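Side-chain contacts in LIM domain only protein 7 (Homo sapiens, PDB 2EAQ), which probably binds the C-terminal tails of partner proteins through its PDZ domain: residues I23-I27 and P28-V32; D64-E67 and W68-M72. All coordinates share one frame; numbering follows the deposited sequence.

Contact 1. Residues I23-I27 and P28-V32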
loop_
_atom_site.group_PDB
_atom_site.type_symbol
_atom_site.label_atom_id
_atom_site.label_comp_id
_atom_site.label_asym_id
_atom_site.label_seq_id
_atom_site.Cartn_x
_atom_site.Cartn_y
_atom_site.Cartn_z
ATOM N N ILE A 23 -7.548 -0.664 1.247
ATOM C CA ILE A 23 -7.074 -0.343 2.583
ATOM C C ILE A 23 -8.190 -0.369 3.597
ATOM O O ILE A 23 -9.354 0.025 3.283
ATOM C CB ILE A 23 -6.446 1.053 2.552
ATOM C CG1 ILE A 23 -5.170 1.015 1.685
ATOM C CG2 ILE A 23 -6.061 1.526 3.994
ATOM C CD1 ILE A 23 -4.369 2.312 1.619
ATOM N N LYS A 24 -7.856 -0.917 4.758
ATOM C CA LYS A 24 -8.707 -0.908 5.942
ATOM C C LYS A 24 -8.204 0.223 6.807
ATOM O O LYS A 24 -7.060 0.219 7.315
ATOM C CB LYS A 24 -8.592 -2.203 6.743
ATOM C CG LYS A 24 -9.511 -2.134 7.986
ATOM C CD LYS A 24 -9.677 -3.497 8.622
ATOM C CE LYS A 24 -8.631 -3.638 9.709
ATOM N NZ LYS A 24 -9.111 -4.519 10.863
ATOM N N TRP A 25 -9.051 1.254 6.947
ATOM C CA TRP A 25 -8.747 2.349 7.853
ATOM C C TRP A 25 -9.139 1.900 9.246
ATOM O O TRP A 25 -10.324 1.587 9.517
ATOM C CB TRP A 25 -9.556 3.560 7.417
ATOM C CG TRP A 25 -9.017 4.120 6.127
ATOM C CD1 TRP A 25 -9.169 3.569 4.878
ATOM C CD2 TRP A 25 -8.188 5.255 5.976
ATOM N NE1 TRP A 25 -8.467 4.307 3.948
ATOM C CE2 TRP A 25 -7.851 5.350 4.589
ATOM C CE3 TRP A 25 -7.672 6.226 6.883
ATOM C CZ2 TRP A 25 -7.047 6.359 4.076
ATOM C CZ3 TRP A 25 -6.870 7.238 6.355
ATOM C CH2 TRP A 25 -6.566 7.296 4.966
ATOM N N ASP A 26 -8.181 1.839 10.163
ATOM C CA ASP A 26 -8.459 1.478 11.545
ATOM C C ASP A 26 -7.559 2.405 12.356
ATOM O O ASP A 26 -6.591 1.981 13.041
ATOM C CB ASP A 26 -8.135 0.020 11.822
ATOM C CG ASP A 26 -8.934 -0.490 13.012
ATOM O OD1 ASP A 26 -9.621 0.350 13.592
ATOM O OD2 ASP A 26 -8.828 -1.680 13.286
ATOM N N ILE A 27 -7.928 3.667 12.355
ATOM C CA ILE A 27 -7.144 4.735 12.986
ATOM C C ILE A 27 -6.762 4.303 14.414
ATOM O O ILE A 27 -7.608 3.865 15.148
ATOM C CB ILE A 27 -8.002 6.038 12.953
ATOM C CG1 ILE A 27 -8.110 6.562 11.503
ATOM C CG2 ILE A 27 -7.409 7.083 13.875
ATOM C CD1 ILE A 27 -6.755 6.775 10.754
ATOM N N PRO A 28 -5.527 4.605 14.859
ATOM C CA PRO A 28 -4.507 5.363 14.122
ATOM C C PRO A 28 -3.701 4.687 13.016
ATOM O O PRO A 28 -2.776 5.329 12.467
ATOM C CB PRO A 28 -3.617 5.925 15.251
ATOM C CG PRO A 28 -3.603 4.744 16.215
ATOM C CD PRO A 28 -5.063 4.305 16.254
ATOM N N GLY A 29 -4.074 3.446 12.686
ATOM C CA GLY A 29 -3.349 2.796 11.586
ATOM C C GLY A 29 -4.161 2.562 10.342
ATOM O O GLY A 29 -5.389 2.689 10.331
ATOM N N ILE A 30 -3.476 2.235 9.268
ATOM C CA ILE A 30 -4.115 1.748 8.016
ATOM C C ILE A 30 -3.507 0.381 7.727
ATOM O O ILE A 30 -2.308 0.151 7.978
ATOM C CB ILE A 30 -3.950 2.688 6.817
ATOM C CG1 ILE A 30 -2.528 3.193 6.716
ATOM C CG2 ILE A 30 -4.920 3.880 6.924
ATOM C CD1 ILE A 30 -2.235 3.798 5.315
ATOM N N PHE A 31 -4.320 -0.510 7.199
ATOM C CA PHE A 31 -3.945 -1.915 6.960
ATOM C C PHE A 31 -4.431 -2.363 5.598
ATOM O O PHE A 31 -5.272 -1.723 4.979
ATOM C CB PHE A 31 -4.581 -2.813 8.032
ATOM C CG PHE A 31 -4.236 -2.412 9.446
ATOM C CD1 PHE A 31 -4.917 -1.360 10.059
ATOM C CD2 PHE A 31 -3.176 -3.039 10.090
ATOM C CE1 PHE A 31 -4.510 -0.915 11.342
ATOM C CE2 PHE A 31 -2.767 -2.634 11.349
ATOM C CZ PHE A 31 -3.448 -1.569 11.957
ATOM N N VAL A 32 -3.857 -3.460 5.108
ATOM C CA VAL A 32 -4.329 -4.022 3.838
ATOM C C VAL A 32 -5.623 -4.785 4.118
ATOM O O VAL A 32 -5.672 -5.726 4.930
ATOM C CB VAL A 32 -3.258 -4.936 3.229
ATOM C CG1 VAL A 32 -3.811 -5.591 2.008
ATOM C CG2 VAL A 32 -2.010 -4.115 2.889
#
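Ile30 lays its CG2 methyl over one face of the Trp25 indole, displaced toward the rim, 3.7 Å from the centroid of the six-membered ring in a CH-pi contact. With its chi1 at 45°, CG1 of Ile30 sits between backbone N and carbonyl carbon, and CG2 is swung to the side where Trp25 stands. Ile23 runs aslant to Ile30, its CG2 lying 3.7 Å from Ile30 CB. This is an antiparallel beta hairpin of the PDZ fold, joining strands 21-26 and 29-35. Its two-residue Ile27-Pro28 turn has a cis peptide bond and the backbone of a type VIa turn. Asp26 and Gly29 close it with two hydrogen bonds, Asp26 N to Gly29 O and Gly29 N to Asp26 O, both 2.9 Å. Farther along, Lys24 N reaches Phe31 O at 2.7 Å, and Phe31 N returns a bond to Lys24 O. On the hairpin's opposite face from Trp25, Phe31 CE1 lies 3.8 Å from Asp26 CB, with Asp26 O in plane at the ring edge. A serine in place of Phe31 would probably strip Asp26 CB of its aromatic neighbour and open a gap beside Gly29. A long salt bridge (3.7 Å) joins Lys24 NZ to Asp26 OD2.

Contact 2. Residues D64-E67 and W68-M72; sequences DSKE and WEEAM
Trp68 starts its own turn of helix by donating from its backbone N to Asp64 O, a rather long bond at 3.3 Å. Asp64 is the N-cap: its OD1 also takes the N-H of Glu67 at 2.9 Å from Glu67 N, meeting it from above the carboxylate plane, 64° out of it. The aspartate thus serves the first turn twice, by its carbonyl and by its side chain. With CG anti to the backbone N (chi1 178°), the Trp68 indole runs off the helix toward the protein interior, while its CB rests against Ser65 O. Glu69 comes next, its N bonded to Ser65 O at 3.0 Å. Its chain extends beyond CG, bringing OE2 to a water that donates to it at 2.5 Å; the same water lies 2.6 Å from Ser65 OG, so the two side chains are bridged one turn apart. Glu70 donates from N to Lys66 O and crosses the lysine chain at a slant. Here the aliphatic part does the touching: Lys66 CE is 3.4 Å from Glu70 OE2, whereas Lys66 NZ, turned off by the last bend of the chain, stays 4.2 Å from Glu70 OE2, beyond a salt bridge though the opposite charges probably still attract. Ala71 N bonds to Glu67 O, against which its CB also lies, and Met72 N continues the series back to Trp68 O. The helix faces the sheets with Trp68, whose ring meets that of Phe60 edge-to-face and packs on Ile52 and Ile55 of strand 51-55 and on Thr58, while Ala71 and Met72 also rest on Ile55 and Ser65 touches Trp25 of strand 21-26.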
loop_
_atom_site.group_PDB
_atom_site.type_symbol
_atom_site.label_atom_id
_atom_site.label_comp_id
_atom_site.label_asym_id
_atom_site.label_seq_id
_atom_site.Cartn_x
_atom_site.Cartn_y
_atom_site.Cartn_z
ATOM N N ASP A 64 -2.645 13.414 8.627
ATOM C CA ASP A 64 -2.811 13.941 7.249
ATOM C C ASP A 64 -3.149 12.873 6.230
ATOM O O ASP A 64 -2.313 12.401 5.428
ATOM C CB ASP A 64 -1.622 14.763 6.751
ATOM C CG ASP A 64 -1.993 15.765 5.575
ATOM O OD1 ASP A 64 -3.031 15.645 4.877
ATOM O OD2 ASP A 64 -1.175 16.687 5.354
ATOM N N SER A 65 -4.421 12.517 6.266
ATOM C CA SER A 65 -4.947 11.566 5.333
ATOM C C SER A 65 -5.015 12.203 3.966
ATOM O O SER A 65 -5.056 11.485 2.992
ATOM C CB SER A 65 -6.388 11.122 5.716
ATOM O OG SER A 65 -7.373 12.163 5.576
ATOM N N LYS A 66 -5.078 13.528 3.880
ATOM C CA LYS A 66 -5.173 14.160 2.570
ATOM C C LYS A 66 -3.881 13.869 1.796
ATOM O O LYS A 66 -3.917 13.426 0.633
ATOM C CB LYS A 66 -5.355 15.678 2.723
ATOM C CG LYS A 66 -5.513 16.393 1.431
ATOM C CD LYS A 66 -6.566 15.745 0.631
ATOM C CE LYS A 66 -6.991 16.654 -0.496
ATOM N NZ LYS A 66 -7.396 17.962 0.151
ATOM N N GLU A 67 -2.738 14.154 2.405
ATOM C CA GLU A 67 -1.445 13.865 1.721
ATOM C C GLU A 67 -1.326 12.383 1.432
ATOM O O GLU A 67 -0.782 11.990 0.415
ATOM C CB GLU A 67 -0.267 14.326 2.547
ATOM C CG GLU A 67 -0.241 15.867 2.518
ATOM C CD GLU A 67 0.747 16.497 3.470
ATOM O OE1 GLU A 67 1.528 15.779 4.135
ATOM O OE2 GLU A 67 0.708 17.767 3.570
ATOM N N TRP A 68 -1.877 11.537 2.295
ATOM C CA TRP A 68 -1.820 10.106 2.021
ATOM C C TRP A 68 -2.553 9.747 0.737
ATOM O O TRP A 68 -2.027 9.039 -0.178
ATOM C CB TRP A 68 -2.442 9.353 3.180
ATOM C CG TRP A 68 -2.417 7.867 2.846
ATOM C CD1 TRP A 68 -3.432 7.097 2.346
ATOM C CD2 TRP A 68 -1.272 7.050 2.921
ATOM N NE1 TRP A 68 -2.969 5.835 2.095
ATOM C CE2 TRP A 68 -1.639 5.775 2.437
ATOM C CE3 TRP A 68 0.051 7.264 3.366
ATOM C CZ2 TRP A 68 -0.735 4.703 2.375
ATOM C CZ3 TRP A 68 0.938 6.190 3.307
ATOM C CH2 TRP A 68 0.550 4.935 2.820
ATOM N N GLU A 69 -3.775 10.244 0.627
ATOM C CA GLU A 69 -4.540 9.981 -0.523
ATOM C C GLU A 69 -3.882 10.529 -1.767
ATOM O O GLU A 69 -3.893 9.873 -2.829
ATOM C CB GLU A 69 -5.952 10.505 -0.319
ATOM C CG GLU A 69 -6.652 9.626 0.786
ATOM C CD GLU A 69 -8.132 9.999 1.009
ATOM O OE1 GLU A 69 -8.966 9.078 0.927
ATOM O OE2 GLU A 69 -8.426 11.200 1.251
ATOM N N GLU A 70 -3.278 11.704 -1.677
ATOM C CA GLU A 70 -2.557 12.257 -2.831
ATOM C C GLU A 70 -1.358 11.388 -3.185
ATOM O O GLU A 70 -1.083 11.191 -4.369
ATOM C CB GLU A 70 -2.133 13.708 -2.549
ATOM C CG GLU A 70 -3.370 14.606 -2.544
ATOM C CD GLU A 70 -3.154 16.047 -2.083
ATOM O OE1 GLU A 70 -2.116 16.422 -1.490
ATOM O OE2 GLU A 70 -4.114 16.839 -2.272
ATOM N N ALA A 71 -0.641 10.841 -2.201
ATOM C CA ALA A 71 0.483 9.937 -2.519
ATOM C C ALA A 71 0.037 8.641 -3.181
ATOM O O ALA A 71 0.690 8.146 -4.123
ATOM C CB ALA A 71 1.218 9.613 -1.265
ATOM N N MET A 72 -1.113 8.123 -2.776
ATOM C CA MET A 72 -1.657 6.931 -3.397
ATOM C C MET A 72 -2.024 7.208 -4.844
ATOM O O MET A 72 -1.705 6.427 -5.765
ATOM C CB MET A 72 -2.904 6.510 -2.638
ATOM C CG MET A 72 -2.545 5.783 -1.400
ATOM S SD MET A 72 -2.067 3.940 -1.552
ATOM C CE MET A 72 -1.594 3.776 -2.627
HETATM O O HOH W 1 -8.632 12.616 3.298
#

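Overall arrangement
Contact 1 comes first along the chain and contact 2 follows, their centres about 13 Å apart, both within one PDZ domain. The hairpin of residues 23-32 and the opening turns of helix 65-78 meet directly: Ile30 CD1 lies 3.4 Å from Trp68 CZ2, Ile23 CD1 is 3.8 Å from Trp68 NE1, and Trp25 CH2 approaches Ser65 CB at 3.9 Å. Strand 51-55 is shared ground, since Ile52 touches Ile23, Ile30 and Trp68. In PDZ domains the peptide tail normally enters between the strand corresponding to 21-26 and the helix corresponding to 65-78, so these contacts probably shape one end of that groove.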